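Side-chain contact in Sodium/calcium exchanger membrane region domain-containing protein (Archaeoglobus fulgidus, PDB 4KPP), which exchanges protons for calcium ions across the membrane, as a cation exchanger (CAX) of the sodium/calcium exchanger family: residues A[19-24]-A[213-218]. Sequence-based numbering, arbitrary orientation.
Sequences PWLISL and FLFAGF. With OLA (oleic acid), chain F.
L21 reaches from the short helix 18-25 toward two phenylalanines of helix 202-221, a predicted membrane-spanning helix of the sodium/calcium exchanger fold, and each branch of its fork takes one ring. CD1 comes obliquely upon F215, 3.7 Å from F215 CE1 and 3.8 Å from F215 CZ. The other branch meets F218 more loosely, with L21 CD2 4.4 Å from F218 CE2. Only side-chain ends meet: the nearest alpha carbons, those of L21 and F218, are 10.3 Å apart. Both phenylalanines swing CG anti to the backbone N (chi1 169° for F215, 170° for F218), which carries the two rings, one helical turn apart, out from their helix to the leucine.

An oleic acid chain runs alongside, with OLA C7 at the edge of the F218 ring, 4.0 Å from F218 CZ. The same lipid passes L24, with OLA C6 3.8 Å from L24 CB, so it touches both helices here, at a place away from the calcium site.

One residue before L21, W20 NE1 is hydrogen-bonded to M222 O, tying the short helix to the chain that follows helix 202-221, while L24 CG lies 3.5 Å above one face of the W20 indole, toward its rim. H30 NE2 bonds S23 OG, which also donates to P19 O one turn back, the angle from the P19 C=O to S23 OG being 163°.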
# COMPACT_ATOMS: atom_id res chain seq x y z
N PRO A 19 23.36 -10.23 0.67
CA PRO A 19 23.94 -10.20 -0.68
C PRO A 19 24.04 -8.79 -1.25
O PRO A 19 25.05 -8.45 -1.88
CB PRO A 19 22.96 -11.04 -1.50
CG PRO A 19 22.39 -12.01 -0.51
CD PRO A 19 22.27 -11.23 0.77
N TRP A 20 23.03 -7.96 -1.00
CA TRP A 20 23.09 -6.57 -1.43
C TRP A 20 23.96 -5.70 -0.53
O TRP A 20 24.73 -4.88 -1.02
CB TRP A 20 21.69 -5.97 -1.57
CG TRP A 20 21.75 -4.53 -1.97
CD1 TRP A 20 21.29 -3.46 -1.25
CD2 TRP A 20 22.34 -3.99 -3.16
NE1 TRP A 20 21.55 -2.29 -1.93
CE2 TRP A 20 22.19 -2.59 -3.11
CE3 TRP A 20 22.97 -4.56 -4.27
CZ2 TRP A 20 22.65 -1.75 -4.12
CZ3 TRP A 20 23.43 -3.73 -5.28
CH2 TRP A 20 23.27 -2.34 -5.20
N LEU A 21 23.83 -5.87 0.79
CA LEU A 21 24.59 -5.07 1.74
C LEU A 21 26.10 -5.31 1.62
O LEU A 21 26.89 -4.37 1.70
CB LEU A 21 24.12 -5.33 3.17
CG LEU A 21 22.83 -4.62 3.58
CD1 LEU A 21 22.46 -4.94 5.02
CD2 LEU A 21 22.94 -3.11 3.38
N ILE A 22 26.49 -6.57 1.45
CA ILE A 22 27.88 -6.92 1.24
C ILE A 22 28.39 -6.29 -0.06
O ILE A 22 29.50 -5.77 -0.12
CB ILE A 22 28.08 -8.45 1.21
CG1 ILE A 22 27.82 -9.03 2.60
CG2 ILE A 22 29.47 -8.81 0.71
CD1 ILE A 22 27.60 -10.53 2.61
N SER A 23 27.56 -6.34 -1.10
CA SER A 23 27.89 -5.74 -2.39
C SER A 23 28.10 -4.24 -2.27
O SER A 23 28.97 -3.67 -2.92
CB SER A 23 26.80 -6.04 -3.42
OG SER A 23 26.61 -7.43 -3.58
N LEU A 24 27.29 -3.59 -1.43
CA LEU A 24 27.46 -2.17 -1.16
C LEU A 24 28.76 -1.90 -0.41
O LEU A 24 29.49 -0.96 -0.73
CB LEU A 24 26.28 -1.62 -0.36
CG LEU A 24 25.00 -1.24 -1.10
CD1 LEU A 24 23.95 -0.76 -0.11
CD2 LEU A 24 25.29 -0.16 -2.14
N PHE A 213 13.93 -2.06 13.36
CA PHE A 213 13.42 -0.91 12.63
C PHE A 213 14.54 -0.12 11.96
O PHE A 213 14.45 0.20 10.77
CB PHE A 213 12.65 0.01 13.58
CG PHE A 213 11.16 -0.13 13.49
CD1 PHE A 213 10.54 -0.30 12.26
CD2 PHE A 213 10.38 -0.09 14.63
CE1 PHE A 213 9.16 -0.43 12.18
CE2 PHE A 213 9.00 -0.22 14.56
CZ PHE A 213 8.39 -0.39 13.33
N LEU A 214 15.58 0.21 12.72
CA LEU A 214 16.68 1.01 12.19
C LEU A 214 17.44 0.26 11.11
O LEU A 214 17.81 0.84 10.09
CB LEU A 214 17.63 1.45 13.31
CG LEU A 214 17.09 2.48 14.30
CD1 LEU A 214 18.11 2.76 15.39
CD2 LEU A 214 16.68 3.76 13.58
N PHE A 215 17.68 -1.03 11.33
CA PHE A 215 18.43 -1.84 10.38
C PHE A 215 17.66 -2.03 9.09
O PHE A 215 18.21 -1.91 8.00
CB PHE A 215 18.81 -3.19 10.97
CG PHE A 215 19.35 -4.16 9.96
CD1 PHE A 215 20.61 -3.98 9.41
CD2 PHE A 215 18.59 -5.24 9.54
CE1 PHE A 215 21.11 -4.86 8.47
CE2 PHE A 215 19.09 -6.13 8.60
CZ PHE A 215 20.34 -5.94 8.06
N ALA A 216 16.37 -2.34 9.21
CA ALA A 216 15.53 -2.56 8.04
C ALA A 216 15.29 -1.25 7.29
O ALA A 216 15.33 -1.22 6.06
CB ALA A 216 14.21 -3.19 8.45
N GLY A 217 15.06 -0.18 8.04
CA GLY A 217 14.87 1.13 7.46
C GLY A 217 16.12 1.61 6.74
O GLY A 217 16.03 2.19 5.66
N PHE A 218 17.28 1.36 7.34
CA PHE A 218 18.56 1.67 6.71
C PHE A 218 18.73 0.89 5.42
O PHE A 218 19.13 1.44 4.39
CB PHE A 218 19.71 1.37 7.67
CG PHE A 218 21.07 1.43 7.03
CD1 PHE A 218 21.68 2.65 6.77
CD2 PHE A 218 21.74 0.27 6.69
CE1 PHE A 218 22.94 2.70 6.19
CE2 PHE A 218 23.00 0.32 6.10
CZ PHE A 218 23.59 1.54 5.86
C3 OLA F . 28.75 1.97 0.57
C4 OLA F . 28.64 1.90 2.08
C5 OLA F . 27.31 1.29 2.51
C6 OLA F . 27.47 -0.17 2.91
C7 OLA F . 26.65 -0.48 4.16
C8 OLA F . 27.24 -1.66 4.93